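Local coordinates for protein enoyl-CoA hydratase subunit I (Geobacillus kaustophilus, PDB 2PBP) that probably catalyses the reversible hydration of 2-enoyl-CoA thioesters in fatty-acid or phenylacetate breakdown, as hydratases of the crotonase family do, at residues 50-54 with 194-198; 127-133 with 160-166; 237-243 with 254-258. All blocks are in the same frame, centred on the assembly; numbering follows the deposited sequence.

Contact 1 (50-54 with 194-198); sequences VRVIV and AGRLA
Val52 is the hub of this small apolar layer, an example of how a helix that presents alanines can lie close against a beta strand. Its side chain, trans about chi1 (-173°), points toward the helix and straddles one turn: CG1 lies 3.8 Å from CB of Ala194, while CG2 reaches CB of Leu197 at 3.9 Å and CB of Ala198 at 4.3 Å. Two residues on, Val54 (also t) brings CG2 to 4.1 Å from CB of Ala194; Ile53 between them points away, as strand alternation demands. The axes of strand 52-54 and helix 194-198 approach to 8.8 Å and run nearly antiparallel, at 164°, with Val52 CA 6.1 Å from Ala194 CA and Arg51 CA 5.3 Å from Ala198 CA. The helix is regular here, Ala198 N bonding to Ala194 O at 2.8 Å.

At the polar edge the chain has not yet entered the strand: Arg51 sits at phi/psi -100/-20, and its extended side chain (m, t, t) carries NH1 to the backbone carbonyl Ala198 O for a 2.8 Å hydrogen bond. Helix 186-198 so lies on the alpha/beta sheet of the crotonase fold, where strand 52-57 runs between strands 15-20 and 98-102; Val15 also touches Ala194, and Trp161 of the second subunit packs on Leu197.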
loop_
_atom_site.group_PDB
_atom_site.type_symbol
_atom_site.label_atom_id
_atom_site.label_comp_id
_atom_site.label_asym_id
_atom_site.label_seq_id
_atom_site.Cartn_x
_atom_site.Cartn_y
_atom_site.Cartn_z
ATOM N N VAL A 50 22.982 -11.322 -1.680
ATOM C CA VAL A 50 22.340 -10.249 -2.424
ATOM C C VAL A 50 21.040 -9.855 -1.737
ATOM O O VAL A 50 20.107 -10.653 -1.641
ATOM C CB VAL A 50 22.046 -10.690 -3.872
ATOM C CG1 VAL A 50 21.337 -9.577 -4.625
ATOM C CG2 VAL A 50 23.342 -11.060 -4.564
ATOM N N ARG A 51 20.983 -8.619 -1.262
ATOM C CA ARG A 51 19.802 -8.125 -0.568
ATOM C C ARG A 51 18.907 -7.264 -1.450
ATOM O O ARG A 51 17.726 -7.078 -1.154
ATOM C CB ARG A 51 20.227 -7.334 0.668
ATOM C CG ARG A 51 21.053 -8.150 1.645
ATOM C CD ARG A 51 21.301 -7.383 2.935
ATOM N NE ARG A 51 21.940 -8.223 3.942
ATOM C CZ ARG A 51 22.061 -7.889 5.224
ATOM N NH1 ARG A 51 21.585 -6.727 5.659
ATOM N NH2 ARG A 51 22.651 -8.721 6.071
ATOM N N VAL A 52 19.476 -6.734 -2.529
ATOM C CA VAL A 52 18.728 -5.900 -3.467
ATOM C C VAL A 52 19.241 -6.168 -4.878
ATOM O O VAL A 52 20.443 -6.338 -5.094
ATOM C CB VAL A 52 18.900 -4.388 -3.161
ATOM C CG1 VAL A 52 17.977 -3.562 -4.059
ATOM C CG2 VAL A 52 18.601 -4.107 -1.695
ATOM N N ILE A 53 18.320 -6.216 -5.830
ATOM C CA ILE A 53 18.661 -6.446 -7.226
ATOM C C ILE A 53 18.265 -5.201 -8.007
ATOM O O ILE A 53 17.151 -4.698 -7.860
ATOM C CB ILE A 53 17.891 -7.662 -7.795
ATOM C CG1 ILE A 53 18.278 -8.928 -7.027
ATOM C CG2 ILE A 53 18.169 -7.812 -9.289
ATOM C CD1 ILE A 53 17.354 -10.124 -7.250
ATOM N N VAL A 54 19.184 -4.701 -8.824
ATOM C CA VAL A 54 18.922 -3.522 -9.640
ATOM C C VAL A 54 19.018 -3.888 -11.117
ATOM O O VAL A 54 19.987 -4.516 -11.543
ATOM C CB VAL A 54 19.935 -2.390 -9.343
ATOM C CG1 VAL A 54 19.750 -1.242 -10.335
ATOM C CG2 VAL A 54 19.749 -1.888 -7.918
ATOM N N ALA A 194 19.543 1.523 -2.997
ATOM C CA ALA A 194 19.681 0.079 -2.836
ATOM C C ALA A 194 20.572 -0.216 -1.635
ATOM O O ALA A 194 20.319 -1.154 -0.876
ATOM C CB ALA A 194 20.274 -0.535 -4.102
ATOM N N GLY A 195 21.617 0.594 -1.474
ATOM C CA GLY A 195 22.529 0.424 -0.360
ATOM C C GLY A 195 21.802 0.593 0.960
ATOM O O GLY A 195 22.019 -0.175 1.902
ATOM N N ARG A 196 20.934 1.596 1.033
ATOM C CA ARG A 196 20.173 1.838 2.251
ATOM C C ARG A 196 19.224 0.675 2.530
ATOM O O ARG A 196 19.084 0.245 3.674
ATOM C CB ARG A 196 19.382 3.143 2.147
ATOM C CG ARG A 196 20.241 4.393 2.284
ATOM C CD ARG A 196 19.386 5.599 2.647
ATOM N NE ARG A 196 18.592 6.093 1.528
ATOM C CZ ARG A 196 19.027 6.982 0.638
ATOM N NH1 ARG A 196 20.252 7.478 0.738
ATOM N NH2 ARG A 196 18.236 7.378 -0.350
ATOM N N LEU A 197 18.571 0.167 1.487
ATOM C CA LEU A 197 17.657 -0.959 1.661
ATOM C C LEU A 197 18.437 -2.206 2.085
ATOM O O LEU A 197 17.941 -3.022 2.858
ATOM C CB LEU A 197 16.885 -1.234 0.364
ATOM C CG LEU A 197 15.831 -0.190 -0.028
ATOM C CD1 LEU A 197 15.303 -0.483 -1.423
ATOM C CD2 LEU A 197 14.691 -0.208 0.984
ATOM N N ALA A 198 19.665 -2.343 1.587
ATOM C CA ALA A 198 20.498 -3.491 1.937
ATOM C C ALA A 198 20.847 -3.492 3.428
ATOM O O ALA A 198 21.256 -4.517 3.973
ATOM C CB ALA A 198 21.776 -3.488 1.099
#

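Contact 2 (127-133 with 160-166); sequences EFGFPEV and LWTGARM
Where helix 153-162 ends, Gly163 turns the chain with positive phi (74/14), and the outgoing residues pair antiparallel with strand 127-129. Phe128 and Met166 form a hydrogen-bonded pair, CA atoms 5.0 Å apart: Phe128 N to Met166 O is 2.8 Å, Met166 N to Phe128 O 2.6 Å. Their side chains share one face, Phe128 m and Met166 t,t,m, with Phe128 CB 4.4 Å from Met166 CB. Glu127 (m,t) and an extended Arg165 (m,t,t) close a salt bridge from Glu127 OE1 to Arg165 NH1 at 3.2 Å.

Beyond the pair the two segments separate. One water joins Phe130 N (2.9 Å) to Ala164 O (2.7 Å); a second bonds to Phe130 O (2.7 Å) and Leu160 O (2.9 Å). Phe130 (m) sets CD2 3.4 Å from CD2 of Leu160 (m,t) and stacks on Phe111. Val133, in the p rotamer, lays CG1 3.4 Å from Leu160 O; a beta carbon on Gly163 would crowd CG1. Glu132 turns aside to Glu112, a pairing of acids consistent with the active-site glutamates of family hydratases. The chemistry implies a graded join: backbone pairing and a salt bridge at the Phe128-Met166 end, water-mediated links around Phe130, apolar contact throughout.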
loop_
_atom_site.group_PDB
_atom_site.type_symbol
_atom_site.label_atom_id
_atom_site.label_comp_id
_atom_site.label_asym_id
_atom_site.label_seq_id
_atom_site.Cartn_x
_atom_site.Cartn_y
_atom_site.Cartn_z
ATOM N N GLU A 127 11.214 7.362 -20.812
ATOM C CA GLU A 127 9.870 7.472 -21.364
ATOM C C GLU A 127 9.292 6.068 -21.273
ATOM O O GLU A 127 9.999 5.093 -21.496
ATOM C CB GLU A 127 9.901 7.930 -22.823
ATOM C CG GLU A 127 10.098 9.428 -22.999
ATOM C CD GLU A 127 9.781 9.888 -24.411
ATOM O OE1 GLU A 127 10.525 9.516 -25.341
ATOM O OE2 GLU A 127 8.781 10.619 -24.590
ATOM N N PHE A 128 8.013 5.974 -20.936
ATOM C CA PHE A 128 7.347 4.684 -20.793
ATOM C C PHE A 128 6.142 4.633 -21.717
ATOM O O PHE A 128 5.424 5.620 -21.862
ATOM C CB PHE A 128 6.875 4.500 -19.349
ATOM C CG PHE A 128 7.967 4.645 -18.329
ATOM C CD1 PHE A 128 8.678 3.533 -17.888
ATOM C CD2 PHE A 128 8.286 5.897 -17.804
ATOM C CE1 PHE A 128 9.688 3.660 -16.938
ATOM C CE2 PHE A 128 9.295 6.038 -16.853
ATOM C CZ PHE A 128 9.998 4.916 -16.418
ATOM N N GLY A 129 5.910 3.485 -22.338
ATOM C CA GLY A 129 4.765 3.382 -23.223
ATOM C C GLY A 129 4.529 1.988 -23.766
ATOM O O GLY A 129 5.385 1.111 -23.640
ATOM N N PHE A 130 3.362 1.800 -24.373
ATOM C CA PHE A 130 2.968 0.525 -24.964
ATOM C C PHE A 130 2.563 0.758 -26.414
ATOM O O PHE A 130 1.383 0.899 -26.728
ATOM C CB PHE A 130 1.793 -0.073 -24.191
ATOM C CG PHE A 130 2.160 -0.569 -22.826
ATOM C CD1 PHE A 130 3.057 -1.622 -22.677
ATOM C CD2 PHE A 130 1.617 0.019 -21.689
ATOM C CE1 PHE A 130 3.410 -2.084 -21.411
ATOM C CE2 PHE A 130 1.962 -0.435 -20.419
ATOM C CZ PHE A 130 2.861 -1.490 -20.280
ATOM N N PRO A 131 3.549 0.804 -27.319
ATOM C CA PRO A 131 3.284 1.029 -28.739
ATOM C C PRO A 131 2.745 -0.199 -29.469
ATOM O O PRO A 131 2.453 -0.126 -30.663
ATOM C CB PRO A 131 4.643 1.475 -29.268
ATOM C CG PRO A 131 5.585 0.638 -28.461
ATOM C CD PRO A 131 5.000 0.745 -27.058
ATOM N N GLU A 132 2.596 -1.310 -28.749
ATOM C CA GLU A 132 2.100 -2.550 -29.347
ATOM C C GLU A 132 0.818 -2.374 -30.150
ATOM O O GLU A 132 0.658 -2.978 -31.211
ATOM C CB GLU A 132 1.861 -3.627 -28.279
ATOM C CG GLU A 132 3.124 -4.224 -27.688
ATOM C CD GLU A 132 3.508 -3.587 -26.368
ATOM O OE1 GLU A 132 3.314 -2.365 -26.220
ATOM O OE2 GLU A 132 4.013 -4.310 -25.482
ATOM N N VAL A 133 -0.098 -1.555 -29.643
ATOM C CA VAL A 133 -1.368 -1.338 -30.326
ATOM C C VAL A 133 -1.199 -0.818 -31.753
ATOM O O VAL A 133 -1.999 -1.142 -32.637
ATOM C CB VAL A 133 -2.274 -0.363 -29.525
ATOM C CG1 VAL A 133 -1.612 1.005 -29.408
ATOM C CG2 VAL A 133 -3.632 -0.243 -30.199
ATOM N N LEU A 160 -2.930 2.701 -23.247
ATOM C CA LEU A 160 -2.909 1.422 -23.948
ATOM C C LEU A 160 -3.514 1.489 -25.350
ATOM O O LEU A 160 -3.009 0.855 -26.275
ATOM C CB LEU A 160 -3.635 0.363 -23.110
ATOM C CG LEU A 160 -2.959 0.028 -21.775
ATOM C CD1 LEU A 160 -3.917 -0.744 -20.882
ATOM C CD2 LEU A 160 -1.690 -0.782 -22.039
ATOM N N TRP A 161 -4.583 2.264 -25.506
ATOM C CA TRP A 161 -5.247 2.396 -26.803
ATOM C C TRP A 161 -4.503 3.283 -27.806
ATOM O O TRP A 161 -4.565 3.042 -29.012
ATOM C CB TRP A 161 -6.662 2.949 -26.625
ATOM C CG TRP A 161 -7.700 1.948 -26.197
ATOM C CD1 TRP A 161 -7.578 0.585 -26.161
ATOM C CD2 TRP A 161 -9.048 2.241 -25.823
ATOM N NE1 TRP A 161 -8.773 0.012 -25.791
ATOM C CE2 TRP A 161 -9.695 1.006 -25.578
ATOM C CE3 TRP A 161 -9.781 3.427 -25.675
ATOM C CZ2 TRP A 161 -11.036 0.925 -25.192
ATOM C CZ3 TRP A 161 -11.114 3.348 -25.291
ATOM C CH2 TRP A 161 -11.728 2.103 -25.055
ATOM N N THR A 162 -3.805 4.303 -27.311
ATOM C CA THR A 162 -3.080 5.233 -28.184
ATOM C C THR A 162 -1.608 4.901 -28.409
ATOM O O THR A 162 -1.033 5.274 -29.434
ATOM C CB THR A 162 -3.149 6.677 -27.641
ATOM O OG1 THR A 162 -2.438 6.760 -26.397
ATOM C CG2 THR A 162 -4.589 7.095 -27.434
ATOM N N GLY A 163 -0.998 4.213 -27.449
ATOM C CA GLY A 163 0.403 3.863 -27.572
ATOM C C GLY A 163 1.330 5.049 -27.363
ATOM O O GLY A 163 2.518 4.975 -27.674
ATOM N N ALA A 164 0.793 6.142 -26.827
ATOM C CA ALA A 164 1.586 7.344 -26.587
ATOM C C ALA A 164 2.611 7.129 -25.481
ATOM O O ALA A 164 2.423 6.294 -24.597
ATOM C CB ALA A 164 0.671 8.509 -26.226
ATOM N N ARG A 165 3.696 7.895 -25.525
ATOM C CA ARG A 165 4.737 7.769 -24.515
ATOM C C ARG A 165 4.495 8.659 -23.306
ATOM O O ARG A 165 4.124 9.827 -23.432
ATOM C CB ARG A 165 6.102 8.094 -25.112
ATOM C CG ARG A 165 6.586 7.088 -26.127
ATOM C CD ARG A 165 7.948 7.490 -26.635
ATOM N NE ARG A 165 8.417 6.617 -27.703
ATOM C CZ ARG A 165 9.560 6.797 -28.355
ATOM N NH1 ARG A 165 10.345 7.819 -28.041
ATOM N NH2 ARG A 165 9.911 5.962 -29.321
ATOM N N MET A 166 4.729 8.086 -22.133
ATOM C CA MET A 166 4.552 8.774 -20.865
ATOM C C MET A 166 5.920 9.261 -20.378
ATOM O O MET A 166 6.885 8.497 -20.358
ATOM C CB MET A 166 3.940 7.791 -19.863
ATOM C CG MET A 166 3.559 8.364 -18.521
ATOM S SD MET A 166 3.104 7.015 -17.417
ATOM C CE MET A 166 1.480 6.573 -18.041
HETATM O O HOH W 1 1.355 3.844 -24.137
HETATM O O HOH W 2 -0.655 -0.846 -26.513
#

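Contact 3 (237-243 with 254-258); sequences SEDQKEG and RFQGK
Hydrogen bonding dominates this contact, in which the C-terminal tail wraps over the first turns of helix 238-248 and shows how one carboxylate can organise an irregular segment. Asp239 (m, chi2 -9°) points toward the tail and gathers successive backbone amides: Gln256 N meets OD1 at 2.8 Å, Gly257 N meets OD2 at 2.8 Å, and Lys258 N adds a weak bond to OD2 at 3.5 Å. In the reverse sense, Asp239 N gives to Lys258 O at 2.8 Å, so that the last residue of the chain occupies an amide of the helix's first turn. Positive phi at Gly257 (74/34) makes the bend. Glu242 (t, p) accepts Arg254 N at OE2, 2.8 Å, and the same oxygen forms a salt bridge with Arg251.

Capping is supplied by Ser237 (p), the N-cap, whose OG accepts Gln240 N at 3.1 Å and also bonds to Leu234 O. Charges contribute more loosely: Glu238 OE1 and Lys258 NZ stand 4.1 Å apart, beyond a salt bridge.

Packing centres on Phe255 (m), whose ring edge meets Asp239 O, 3.4 Å from CE1; CE1 also lies 3.7 Å from CA of Gly243, where a beta carbon would be tight. The ring lies against Pro201 and Pro202 at the start of helix 202-217, with Asn134 of the second subunit packing on it, which sets the tail between helices 238-248 and 202-217 at the subunit interface.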
loop_
_atom_site.group_PDB
_atom_site.type_symbol
_atom_site.label_atom_id
_atom_site.label_comp_id
_atom_site.label_asym_id
_atom_site.label_seq_id
_atom_site.Cartn_x
_atom_site.Cartn_y
_atom_site.Cartn_z
ATOM N N SER A 237 13.133 -14.792 13.980
ATOM C CA SER A 237 14.435 -14.349 13.489
ATOM C C SER A 237 15.309 -13.707 14.554
ATOM O O SER A 237 14.817 -13.086 15.504
ATOM C CB SER A 237 14.265 -13.361 12.328
ATOM O OG SER A 237 13.784 -12.101 12.776
ATOM N N GLU A 238 16.616 -13.869 14.390
ATOM C CA GLU A 238 17.570 -13.272 15.307
ATOM C C GLU A 238 17.573 -11.769 15.037
ATOM O O GLU A 238 17.801 -10.969 15.943
ATOM C CB GLU A 238 18.964 -13.863 15.076
ATOM C CG GLU A 238 19.052 -15.339 15.449
ATOM C CD GLU A 238 20.354 -15.981 15.016
ATOM O OE1 GLU A 238 21.428 -15.434 15.346
ATOM O OE2 GLU A 238 20.301 -17.037 14.349
ATOM N N ASP A 239 17.295 -11.392 13.789
ATOM C CA ASP A 239 17.262 -9.978 13.420
ATOM C C ASP A 239 16.199 -9.213 14.202
ATOM O O ASP A 239 16.361 -8.024 14.476
ATOM C CB ASP A 239 17.009 -9.808 11.915
ATOM C CG ASP A 239 18.273 -9.965 11.086
ATOM O OD1 ASP A 239 19.373 -10.029 11.675
ATOM O OD2 ASP A 239 18.169 -10.011 9.842
ATOM N N GLN A 240 15.104 -9.881 14.553
ATOM C CA GLN A 240 14.059 -9.219 15.323
ATOM C C GLN A 240 14.615 -8.890 16.709
ATOM O O GLN A 240 14.383 -7.805 17.243
ATOM C CB GLN A 240 12.826 -10.120 15.429
ATOM C CG GLN A 240 11.811 -9.688 16.474
ATOM C CD GLN A 240 12.009 -10.419 17.786
ATOM O OE1 GLN A 240 12.067 -11.646 17.813
ATOM N NE2 GLN A 240 12.103 -9.671 18.881
ATOM N N LYS A 241 15.352 -9.830 17.288
ATOM C CA LYS A 241 15.957 -9.606 18.596
ATOM C C LYS A 241 16.981 -8.471 18.508
ATOM O O LYS A 241 17.020 -7.593 19.371
ATOM C CB LYS A 241 16.638 -10.881 19.094
ATOM C CG LYS A 241 15.668 -11.954 19.563
ATOM C CD LYS A 241 16.416 -13.167 20.092
ATOM C CE LYS A 241 15.487 -14.126 20.817
ATOM N NZ LYS A 241 14.414 -14.659 19.940
ATOM N N GLU A 242 17.801 -8.499 17.462
ATOM C CA GLU A 242 18.828 -7.478 17.240
ATOM C C GLU A 242 18.210 -6.092 17.055
ATOM O O GLU A 242 18.665 -5.114 17.655
ATOM C CB GLU A 242 19.670 -7.855 16.012
ATOM C CG GLU A 242 20.526 -6.739 15.397
ATOM C CD GLU A 242 21.578 -6.171 16.336
ATOM O OE1 GLU A 242 21.851 -6.776 17.397
ATOM O OE2 GLU A 242 22.143 -5.110 15.999
ATOM N N GLY A 243 17.169 -6.015 16.231
ATOM C CA GLY A 243 16.519 -4.739 15.989
ATOM C C GLY A 243 15.989 -4.082 17.251
ATOM O O GLY A 243 16.153 -2.879 17.456
ATOM N N ARG A 254 22.373 -4.155 13.358
ATOM C CA ARG A 254 23.264 -4.821 12.415
ATOM C C ARG A 254 22.590 -6.121 11.981
ATOM O O ARG A 254 22.881 -7.193 12.508
ATOM C CB ARG A 254 24.609 -5.110 13.094
ATOM C CG ARG A 254 25.270 -3.875 13.709
ATOM C CD ARG A 254 25.604 -2.833 12.647
ATOM N NE ARG A 254 26.107 -1.587 13.225
ATOM C CZ ARG A 254 26.498 -0.535 12.511
ATOM N NH1 ARG A 254 26.447 -0.571 11.186
ATOM N NH2 ARG A 254 26.939 0.557 13.123
ATOM N N PHE A 255 21.681 -6.015 11.019
ATOM C CA PHE A 255 20.937 -7.175 10.541
ATOM C C PHE A 255 21.779 -8.144 9.721
ATOM O O PHE A 255 22.608 -7.732 8.910
ATOM C CB PHE A 255 19.723 -6.695 9.748
ATOM C CG PHE A 255 18.805 -5.803 10.546
ATOM C CD1 PHE A 255 18.154 -6.290 11.675
ATOM C CD2 PHE A 255 18.615 -4.473 10.184
ATOM C CE1 PHE A 255 17.321 -5.465 12.437
ATOM C CE2 PHE A 255 17.784 -3.637 10.939
ATOM C CZ PHE A 255 17.137 -4.135 12.067
ATOM N N GLN A 256 21.550 -9.439 9.934
ATOM C CA GLN A 256 22.307 -10.475 9.241
ATOM C C GLN A 256 21.464 -11.386 8.348
ATOM O O GLN A 256 21.983 -12.325 7.752
ATOM C CB GLN A 256 23.066 -11.320 10.271
ATOM C CG GLN A 256 23.993 -10.492 11.158
ATOM C CD GLN A 256 24.984 -11.339 11.935
ATOM O OE1 GLN A 256 25.747 -12.107 11.353
ATOM N NE2 GLN A 256 24.982 -11.194 13.256
ATOM N N GLY A 257 20.166 -11.113 8.258
ATOM C CA GLY A 257 19.305 -11.927 7.419
ATOM C C GLY A 257 18.994 -13.297 7.993
ATOM O O GLY A 257 18.861 -14.269 7.250
ATOM N N LYS A 258 18.884 -13.375 9.316
ATOM C CA LYS A 258 18.571 -14.629 9.995
ATOM C C LYS A 258 17.793 -14.328 11.272
ATOM O O LYS A 258 17.609 -13.130 11.575
ATOM C CB LYS A 258 19.857 -15.389 10.336
ATOM C CG LYS A 258 20.781 -14.655 11.293
ATOM C CD LYS A 258 22.095 -15.399 11.465
ATOM C CE LYS A 258 23.036 -14.666 12.408
ATOM N NZ LYS A 258 24.364 -15.341 12.487
#

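Along the chain, contact 2 lies within the span that contact 1 brings together, and contact 3 follows both. Contacts 1 and 3, with centres about 17 Å apart, meet through one arginine: Arg51 NH2 lies 3.0 Å from Phe255 O, a probable hydrogen bond. Contact 2 stands across the chain's centre, about 30 Å from contact 1 and 44 Å from contact 3 between centres. It carries Glu132, beside Glu112, consistent with the catalytic glutamates of family hydratases; contact 3 packs near the same region of the second subunit, on its Asn134 and Val137. Trp161 belongs to segment 160-166, so its packing on Leu197 brings contact 2 of one subunit against contact 1 of the other.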